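Local coordinates for protein collagen adhesin (Enterococcus faecalis, PDB 2OKM) that probably binds collagen as a cell-wall-attached surface adhesin, this chain being its N2 region, a collagen-binding subdomain, at residues Glu16-Arg21 and Ala113-Ala118; Gly78-Val83 and Phe88-Tyr93; Ile126-Gln129 and Ala135-Glu138. All coordinates share one frame; numbering follows the deposited sequence.

Contact 1 of 3, residues Glu16-Arg21 and Ala113-Ala118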
loop_
_atom_site.group_PDB
_atom_site.type_symbol
_atom_site.label_atom_id
_atom_site.label_comp_id
_atom_site.label_asym_id
_atom_site.label_seq_id
_atom_site.Cartn_x
_atom_site.Cartn_y
_atom_site.Cartn_z
ATOM N N GLU A 16 1.178 16.530 8.531
ATOM C CA GLU A 16 1.123 17.685 7.637
ATOM C C GLU A 16 -0.267 18.235 7.346
ATOM O O GLU A 16 -1.239 17.490 7.196
ATOM C CB GLU A 16 1.827 17.353 6.325
ATOM N N SER A 17 -0.344 19.559 7.260
ATOM C CA SER A 17 -1.594 20.242 6.968
ATOM C C SER A 17 -1.978 19.985 5.513
ATOM O O SER A 17 -1.118 19.929 4.633
ATOM C CB SER A 17 -1.433 21.746 7.200
ATOM O OG SER A 17 -2.592 22.451 6.798
ATOM N N ASN A 18 -3.272 19.818 5.271
ATOM C CA ASN A 18 -3.788 19.580 3.930
ATOM C C ASN A 18 -3.201 18.354 3.230
ATOM O O ASN A 18 -2.965 18.371 2.026
ATOM C CB ASN A 18 -3.581 20.827 3.065
ATOM C CG ASN A 18 -4.407 22.011 3.544
ATOM O OD1 ASN A 18 -4.301 23.114 3.011
ATOM N ND2 ASN A 18 -5.239 21.781 4.556
ATOM N N GLN A 19 -2.964 17.293 3.990
ATOM C CA GLN A 19 -2.443 16.056 3.425
ATOM C C GLN A 19 -3.135 14.860 4.054
ATOM O O GLN A 19 -3.554 14.907 5.211
ATOM C CB GLN A 19 -0.929 15.920 3.654
ATOM C CG GLN A 19 -0.060 16.583 2.595
ATOM C CD GLN A 19 1.407 16.199 2.713
ATOM O OE1 GLN A 19 2.215 16.513 1.841
ATOM N NE2 GLN A 19 1.757 15.517 3.796
ATOM N N VAL A 20 -3.271 13.794 3.276
ATOM C CA VAL A 20 -3.866 12.567 3.776
ATOM C C VAL A 20 -2.720 11.566 3.825
ATOM O O VAL A 20 -1.956 11.450 2.864
ATOM C CB VAL A 20 -4.955 12.011 2.834
ATOM C CG1 VAL A 20 -5.478 10.690 3.377
ATOM C CG2 VAL A 20 -6.096 13.009 2.705
ATOM N N ARG A 21 -2.576 10.877 4.954
ATOM C CA ARG A 21 -1.533 9.867 5.090
ATOM C C ARG A 21 -2.191 8.517 4.840
ATOM O O ARG A 21 -3.176 8.172 5.493
ATOM C CB ARG A 21 -0.921 9.879 6.495
ATOM C CG ARG A 21 -0.317 11.204 6.931
ATOM C CD ARG A 21 0.641 10.975 8.099
ATOM N NE ARG A 21 0.031 10.173 9.159
ATOM C CZ ARG A 21 0.718 9.522 10.095
ATOM N NH1 ARG A 21 2.043 9.573 10.105
ATOM N NH2 ARG A 21 0.081 8.814 11.019
ATOM N N ALA A 113 -11.140 21.403 -3.569
ATOM C CA ALA A 113 -12.399 20.669 -3.593
ATOM C C ALA A 113 -12.391 19.604 -2.501
ATOM O O ALA A 113 -13.401 19.369 -1.842
ATOM C CB ALA A 113 -12.608 20.023 -4.963
ATOM N N GLY A 114 -11.238 18.970 -2.304
ATOM C CA GLY A 114 -11.126 17.939 -1.289
ATOM C C GLY A 114 -11.393 18.441 0.116
ATOM O O GLY A 114 -11.931 17.715 0.951
ATOM N N GLN A 115 -11.010 19.684 0.382
ATOM C CA GLN A 115 -11.207 20.291 1.693
ATOM C C GLN A 115 -12.671 20.290 2.109
ATOM O O GLN A 115 -12.993 20.289 3.300
ATOM C CB GLN A 115 -10.685 21.731 1.680
ATOM C CG GLN A 115 -9.176 21.828 1.724
ATOM C CD GLN A 115 -8.624 21.412 3.069
ATOM O OE1 GLN A 115 -7.451 21.062 3.193
ATOM N NE2 GLN A 115 -9.470 21.457 4.093
ATOM N N HIS A 116 -13.557 20.267 1.122
ATOM C CA HIS A 116 -14.989 20.309 1.379
ATOM C C HIS A 116 -15.686 18.954 1.351
ATOM O O HIS A 116 -16.913 18.874 1.454
ATOM C CB HIS A 116 -15.627 21.269 0.377
ATOM C CG HIS A 116 -14.951 22.605 0.333
ATOM N ND1 HIS A 116 -15.083 23.534 1.347
ATOM C CD2 HIS A 116 -14.086 23.136 -0.552
ATOM C CE1 HIS A 116 -14.325 24.581 1.078
ATOM N NE2 HIS A 116 -13.706 24.367 -0.069
ATOM N N GLN A 117 -14.910 17.886 1.218
ATOM C CA GLN A 117 -15.487 16.551 1.199
ATOM C C GLN A 117 -15.693 16.054 2.625
ATOM O O GLN A 117 -14.979 16.462 3.541
ATOM C CB GLN A 117 -14.571 15.584 0.440
ATOM C CG GLN A 117 -14.461 15.906 -1.033
ATOM C CD GLN A 117 -13.568 14.943 -1.794
ATOM O OE1 GLN A 117 -13.379 15.088 -2.999
ATOM N NE2 GLN A 117 -13.013 13.957 -1.094
ATOM N N ALA A 118 -16.672 15.174 2.806
ATOM C CA ALA A 118 -16.956 14.610 4.115
ATOM C C ALA A 118 -15.894 13.576 4.481
ATOM O O ALA A 118 -15.571 13.388 5.654
ATOM C CB ALA A 118 -18.330 13.972 4.110
#

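Contact 2 of 3, residues Gly78-Val83 and Phe88-Tyr93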
loop_
_atom_site.group_PDB
_atom_site.type_symbol
_atom_site.label_atom_id
_atom_site.label_comp_id
_atom_site.label_asym_id
_atom_site.label_seq_id
_atom_site.Cartn_x
_atom_site.Cartn_y
_atom_site.Cartn_z
ATOM N N GLY A 78 10.246 -5.283 -5.714
ATOM C CA GLY A 78 9.074 -5.140 -6.552
ATOM C C GLY A 78 9.160 -3.951 -7.480
ATOM O O GLY A 78 10.246 -3.446 -7.764
ATOM N N LYS A 79 8.004 -3.481 -7.929
ATOM C CA LYS A 79 7.965 -2.373 -8.868
ATOM C C LYS A 79 6.646 -1.618 -8.784
ATOM O O LYS A 79 5.602 -2.206 -8.500
ATOM C CB LYS A 79 8.155 -2.935 -10.280
ATOM C CG LYS A 79 8.293 -1.909 -11.385
ATOM C CD LYS A 79 8.703 -2.603 -12.677
ATOM C CE LYS A 79 9.137 -1.604 -13.735
ATOM N NZ LYS A 79 9.790 -2.287 -14.890
ATOM N N ILE A 80 6.695 -0.311 -9.018
ATOM C CA ILE A 80 5.484 0.496 -9.003
ATOM C C ILE A 80 5.316 1.075 -10.397
ATOM O O ILE A 80 6.291 1.241 -11.131
ATOM C CB ILE A 80 5.564 1.657 -7.976
ATOM C CG1 ILE A 80 4.162 2.208 -7.706
ATOM C CG2 ILE A 80 6.457 2.786 -8.509
ATOM C CD1 ILE A 80 4.091 3.114 -6.489
ATOM N N ASP A 81 4.074 1.352 -10.768
ATOM C CA ASP A 81 3.781 1.936 -12.068
ATOM C C ASP A 81 2.674 2.950 -11.858
ATOM O O ASP A 81 1.544 2.583 -11.533
ATOM C CB ASP A 81 3.320 0.861 -13.062
ATOM C CG ASP A 81 3.043 1.425 -14.451
ATOM O OD1 ASP A 81 2.633 0.651 -15.343
ATOM O OD2 ASP A 81 3.238 2.643 -14.650
ATOM N N PHE A 82 3.004 4.227 -12.005
ATOM C CA PHE A 82 1.992 5.263 -11.858
ATOM C C PHE A 82 1.305 5.339 -13.218
ATOM O O PHE A 82 1.845 5.918 -14.162
ATOM C CB PHE A 82 2.638 6.600 -11.492
ATOM C CG PHE A 82 3.327 6.590 -10.153
ATOM C CD1 PHE A 82 4.715 6.537 -10.068
ATOM C CD2 PHE A 82 2.584 6.599 -8.977
ATOM C CE1 PHE A 82 5.356 6.496 -8.826
ATOM C CE2 PHE A 82 3.212 6.559 -7.730
ATOM C CZ PHE A 82 4.600 6.506 -7.657
ATOM N N VAL A 83 0.127 4.727 -13.312
ATOM C CA VAL A 83 -0.621 4.688 -14.568
ATOM C C VAL A 83 -1.315 6.004 -14.910
ATOM O O VAL A 83 -1.671 6.244 -16.063
ATOM C CB VAL A 83 -1.632 3.517 -14.567
ATOM C CG1 VAL A 83 -0.876 2.198 -14.480
ATOM C CG2 VAL A 83 -2.596 3.644 -13.399
ATOM N N PHE A 88 -2.034 3.958 -9.288
ATOM C CA PHE A 88 -0.765 3.254 -9.396
ATOM C C PHE A 88 -0.943 1.765 -9.192
ATOM O O PHE A 88 -1.881 1.325 -8.534
ATOM C CB PHE A 88 0.250 3.803 -8.377
ATOM C CG PHE A 88 -0.131 3.573 -6.934
ATOM C CD1 PHE A 88 0.227 2.395 -6.280
ATOM C CD2 PHE A 88 -0.837 4.543 -6.225
ATOM C CE1 PHE A 88 -0.117 2.185 -4.942
ATOM C CE2 PHE A 88 -1.187 4.343 -4.885
ATOM C CZ PHE A 88 -0.822 3.161 -4.243
ATOM N N ASN A 89 -0.058 0.989 -9.804
ATOM C CA ASN A 89 -0.079 -0.453 -9.638
ATOM C C ASN A 89 1.221 -0.766 -8.914
ATOM O O ASN A 89 2.294 -0.326 -9.331
ATOM C CB ASN A 89 -0.119 -1.176 -10.987
ATOM C CG ASN A 89 -1.400 -0.913 -11.750
ATOM O OD1 ASN A 89 -2.465 -0.751 -11.157
ATOM N ND2 ASN A 89 -1.306 -0.889 -13.075
ATOM N N LEU A 90 1.123 -1.509 -7.820
ATOM C CA LEU A 90 2.301 -1.860 -7.043
ATOM C C LEU A 90 2.417 -3.371 -6.912
ATOM O O LEU A 90 1.478 -4.041 -6.479
ATOM C CB LEU A 90 2.217 -1.212 -5.657
ATOM C CG LEU A 90 3.340 -1.496 -4.652
ATOM C CD1 LEU A 90 4.681 -1.078 -5.227
ATOM C CD2 LEU A 90 3.052 -0.738 -3.360
ATOM N N ARG A 91 3.573 -3.902 -7.296
ATOM C CA ARG A 91 3.819 -5.336 -7.228
ATOM C C ARG A 91 4.985 -5.667 -6.305
ATOM O O ARG A 91 5.992 -4.962 -6.288
ATOM C CB ARG A 91 4.119 -5.866 -8.628
ATOM C CG ARG A 91 4.578 -7.303 -8.664
ATOM C CD ARG A 91 4.779 -7.750 -10.103
ATOM N NE ARG A 91 3.592 -7.583 -10.944
ATOM C CZ ARG A 91 2.799 -8.580 -11.323
ATOM N NH1 ARG A 91 3.066 -9.809 -10.926
ATOM N NH2 ARG A 91 1.761 -8.360 -12.128
ATOM N N PHE A 92 4.820 -6.730 -5.523
ATOM C CA PHE A 92 5.853 -7.219 -4.612
ATOM C C PHE A 92 6.239 -8.581 -5.167
ATOM O O PHE A 92 5.385 -9.467 -5.297
ATOM C CB PHE A 92 5.297 -7.406 -3.196
ATOM C CG PHE A 92 4.783 -6.145 -2.569
ATOM C CD1 PHE A 92 5.589 -5.395 -1.720
ATOM C CD2 PHE A 92 3.490 -5.705 -2.833
ATOM C CE1 PHE A 92 5.116 -4.224 -1.140
ATOM C CE2 PHE A 92 3.006 -4.534 -2.258
ATOM C CZ PHE A 92 3.819 -3.792 -1.411
ATOM N N TYR A 93 7.512 -8.754 -5.510
ATOM C CA TYR A 93 7.957 -10.029 -6.060
ATOM C C TYR A 93 7.916 -11.139 -5.013
ATOM O O TYR A 93 8.220 -10.926 -3.840
ATOM C CB TYR A 93 9.367 -9.899 -6.643
ATOM C CG TYR A 93 9.488 -8.855 -7.737
ATOM C CD1 TYR A 93 8.480 -8.689 -8.687
ATOM C CD2 TYR A 93 10.624 -8.050 -7.835
ATOM C CE1 TYR A 93 8.600 -7.746 -9.711
ATOM C CE2 TYR A 93 10.752 -7.104 -8.857
ATOM C CZ TYR A 93 9.738 -6.960 -9.787
ATOM O OH TYR A 93 9.854 -6.022 -10.791
#

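Contact 3 of 3, residues Ile126-Gln129 and Ala135-Glu138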
loop_
_atom_site.group_PDB
_atom_site.type_symbol
_atom_site.label_atom_id
_atom_site.label_comp_id
_atom_site.label_asym_id
_atom_site.label_seq_id
_atom_site.Cartn_x
_atom_site.Cartn_y
_atom_site.Cartn_z
ATOM N N ILE A 126 -6.479 -6.264 -5.146
ATOM C CA ILE A 126 -5.229 -6.967 -4.894
ATOM C C ILE A 126 -5.339 -8.444 -5.230
ATOM O O ILE A 126 -6.349 -9.082 -4.949
ATOM C CB ILE A 126 -4.777 -6.811 -3.421
ATOM C CG1 ILE A 126 -3.408 -7.466 -3.225
ATOM C CG2 ILE A 126 -5.805 -7.425 -2.483
ATOM C CD1 ILE A 126 -2.848 -7.293 -1.824
ATOM N N ASN A 127 -4.290 -8.967 -5.858
ATOM C CA ASN A 127 -4.208 -10.373 -6.239
ATOM C C ASN A 127 -3.019 -10.990 -5.514
ATOM O O ASN A 127 -1.933 -10.414 -5.498
ATOM C CB ASN A 127 -3.994 -10.503 -7.753
ATOM C CG ASN A 127 -5.262 -10.252 -8.548
ATOM O OD1 ASN A 127 -6.202 -11.051 -8.506
ATOM N ND2 ASN A 127 -5.298 -9.138 -9.273
ATOM N N TYR A 128 -3.231 -12.150 -4.901
ATOM C CA TYR A 128 -2.158 -12.841 -4.192
ATOM C C TYR A 128 -2.521 -14.311 -3.999
ATOM O O TYR A 128 -3.667 -14.703 -4.210
ATOM C CB TYR A 128 -1.893 -12.170 -2.836
ATOM C CG TYR A 128 -3.031 -12.252 -1.840
ATOM C CD1 TYR A 128 -3.152 -13.338 -0.973
ATOM C CD2 TYR A 128 -3.973 -11.227 -1.744
ATOM C CE1 TYR A 128 -4.181 -13.395 -0.030
ATOM C CE2 TYR A 128 -5.004 -11.276 -0.809
ATOM C CZ TYR A 128 -5.100 -12.361 0.046
ATOM O OH TYR A 128 -6.109 -12.401 0.981
ATOM N N GLN A 129 -1.543 -15.125 -3.613
ATOM C CA GLN A 129 -1.796 -16.544 -3.398
ATOM C C GLN A 129 -0.926 -17.086 -2.272
ATOM O O GLN A 129 0.290 -16.893 -2.266
ATOM C CB GLN A 129 -1.538 -17.338 -4.684
ATOM C CG GLN A 129 -1.916 -18.813 -4.583
ATOM C CD GLN A 129 -1.884 -19.530 -5.923
ATOM O OE1 GLN A 129 -2.185 -20.721 -6.005
ATOM N NE2 GLN A 129 -1.522 -18.808 -6.977
ATOM N N ALA A 135 -5.510 -18.936 -5.723
ATOM C CA ALA A 135 -5.272 -17.498 -5.791
ATOM C C ALA A 135 -6.439 -16.707 -5.206
ATOM O O ALA A 135 -7.598 -17.120 -5.295
ATOM C CB ALA A 135 -5.025 -17.080 -7.230
ATOM N N THR A 136 -6.119 -15.562 -4.612
ATOM C CA THR A 136 -7.119 -14.693 -4.005
ATOM C C THR A 136 -7.165 -13.338 -4.708
ATOM O O THR A 136 -6.137 -12.811 -5.127
ATOM C CB THR A 136 -6.805 -14.438 -2.512
ATOM O OG1 THR A 136 -6.805 -15.680 -1.799
ATOM C CG2 THR A 136 -7.837 -13.500 -1.899
ATOM N N ASN A 137 -8.366 -12.788 -4.844
ATOM C CA ASN A 137 -8.543 -11.473 -5.445
ATOM C C ASN A 137 -9.539 -10.716 -4.582
ATOM O O ASN A 137 -10.693 -11.126 -4.441
ATOM C CB ASN A 137 -9.062 -11.570 -6.881
ATOM C CG ASN A 137 -9.403 -10.209 -7.463
ATOM O OD1 ASN A 137 -10.408 -9.600 -7.096
ATOM N ND2 ASN A 137 -8.558 -9.717 -8.361
ATOM N N GLU A 138 -9.079 -9.617 -3.998
ATOM C CA GLU A 138 -9.910 -8.797 -3.129
ATOM C C GLU A 138 -9.998 -7.373 -3.635
ATOM O O GLU A 138 -9.036 -6.838 -4.183
ATOM C CB GLU A 138 -9.329 -8.763 -1.717
ATOM C CG GLU A 138 -9.385 -10.067 -0.968
ATOM C CD GLU A 138 -8.625 -9.997 0.338
ATOM O OE1 GLU A 138 -8.807 -10.901 1.180
ATOM O OE2 GLU A 138 -7.835 -9.043 0.523
HETATM O O HOH W 1 -5.534 -13.755 -7.736
#

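Contact 1 of 3, residues Glu16-Arg21 and Ala113-Ala118
Asn18 and Gln115 meet through their side-chain amides alone, and the contact rests on a single close approach between polar atoms. Asn18 ND2 lies 2.7 Å from Gln115 OE1, a hydrogen-bonding distance, yet the N-H direction is poor and the pair does not qualify as a hydrogen bond. The rest of the Asn18 amide follows closely, with CG 3.2 Å from Gln115 OE1. The two side chains cross at about a right angle and their amide planes are turned 57° against each other, so the groups neither stack nor lie coplanar. Gln115 gets there through a bend at chi2 (-70°), which brings its OE1 across to Asn18, although the CA atoms of Asn18 and Gln115 stay 7.8 Å apart. Only 72 Å² of surface is buried in total, the measure of a light surface contact.

Each side has its own local shape. Glu16 to Gln19 form a type II beta turn in which Asn18 takes the third position with a positive phi of 58°. On the other side, the short helical turn at Ala113-Gln115 closes with His116 N to Ala113 O at 3.1 Å and Gln117 N to Gly114 O at 3.0 Å.

Both sides also adjoin strand 101-110. Asn18 and Val20 make backbone hydrogen bonds to its residues Ile110 and Ser108, and the side chains of Val20 and Gln115 both touch Ile110. The contact therefore spans the turn leading into strand 19-26 and helix 112-115, which comes just after strand 101-110.

Contact 2 of 3, residues Gly78-Val83 and Phe88-Tyr93
Asn89 O is approached by two groups of the facing strand: Asp81 N donates a hydrogen bond to it at 2.8 Å, and Ile80 CA adds a CA-H...O contact at 3.3 Å. Asp81 O is treated likewise, accepting from Asn89 N at 2.8 Å with Phe88 CA close by. A second hydrogen-bonded pair, Lys79 with Arg91, repeats the pattern; its Arg91 N to Lys79 O bond is 2.9 Å long and nearly straight. These reciprocal bonds, with strand directions 173° apart, define an antiparallel beta hairpin. Its strand 78-82 is an edge strand of a five-stranded sheet, while strand 87-92 pairs on its other edge with strand 37-43. Leu24 and Val26 of the other sheet touch Phe88, Leu90 and Phe92, a sandwich arrangement consistent with the immunoglobulin-like fold of collagen-binding adhesins.

On the face carrying Ile80 and Leu90, apolar groups meet. Ile80 CD1 reaches Phe88 CD1 at 3.9 Å, and Ile80 CB lies 4.0 Å from Leu90 CD1. Phe88 CG sits between the backbone N and the carbonyl carbon (chi1 65°), and the ring leads away from strand 78-82 to edge-to-face meetings with Phe54 and Tyr106. On the face of Lys79, Asp81 and Arg91, Arg91 NH1 makes a salt bridge with Asp36.

At the far end, the Tyr93 ring lies over Gly78: Gly78 CA sits 3.6 Å from the Tyr93 ring centroid, 17° off its normal, a CH-pi contact. The bare Gly78 CA also approaches Arg91 O to 3.1 Å. Along the outer edge, Ile80 N is hydrogen-bonded to Glu73 of helix 69-74.

Contact 3 of 3, residues Ile126-Gln129 and Ala135-Glu138
Ile126 and Tyr128 pair with Glu138 and Thr136 as antiparallel hydrogen-bonded pairs, with Asn127 and Asn137 as the non-hydrogen-bonded pair between them. The segment axes run 166° apart and approach to 4.8 Å. Reciprocal bonds define each hydrogen-bonded pair: Ile126 N to Glu138 O is 2.8 Å, with Glu138 N returning a bond to Ile126 O, and Thr136 N to Tyr128 O is 2.6 Å, answered by Tyr128 N to Thr136 O. This is the end of a beta hairpin built from strands 119-128 and 136-145, the latter outermost in the five-stranded sheet.

On one face the Tyr128 ring lies alongside Thr136, whose CB stands 3.8 Å from the Tyr128 ring centroid, 17° off the normal. This CH-pi contact follows from the tyrosine's first torsion (chi1 65°), which tucks CG in over its own main chain and carries the ring to its neighbour. Phe6 also stacks on this ring. Beside it, Ile126 CG2 packs against Glu138 CB at 3.8 Å, while the isoleucine reaches Ile37 and Ile39 of strand 37-43.

The opposite face is polar. Asn137 ND2 donates to Asn127 OD1 at 2.7 Å, arriving from above the acceptor's carbonyl plane rather than on a lone pair. One water donates to both Asn127 OD1, at 2.9 Å, and Thr136 O, at 2.8 Å, tying side chain to facing backbone.

Contacts 2 and 3 belong to the same five-stranded antiparallel sheet and occupy its two outermost strand pairs, with strand 37-43 in the middle; their centres lie about 15 Å apart and their nearest atoms about 6 Å. Contact 1 sits far off, its centre about 25 Å from that of contact 2 and about 31 Å from that of contact 3, on the opposite side of the chain's centre from contact 3. Along the chain, contact 2 is nested within the loop closed by contact 1, and contact 3 follows both, reached through strand 119-128 directly after helix 112-115. Two local hairpins thus border one sheet, while contact 1 brings together distant parts of the sequence within the same collagen-binding domain.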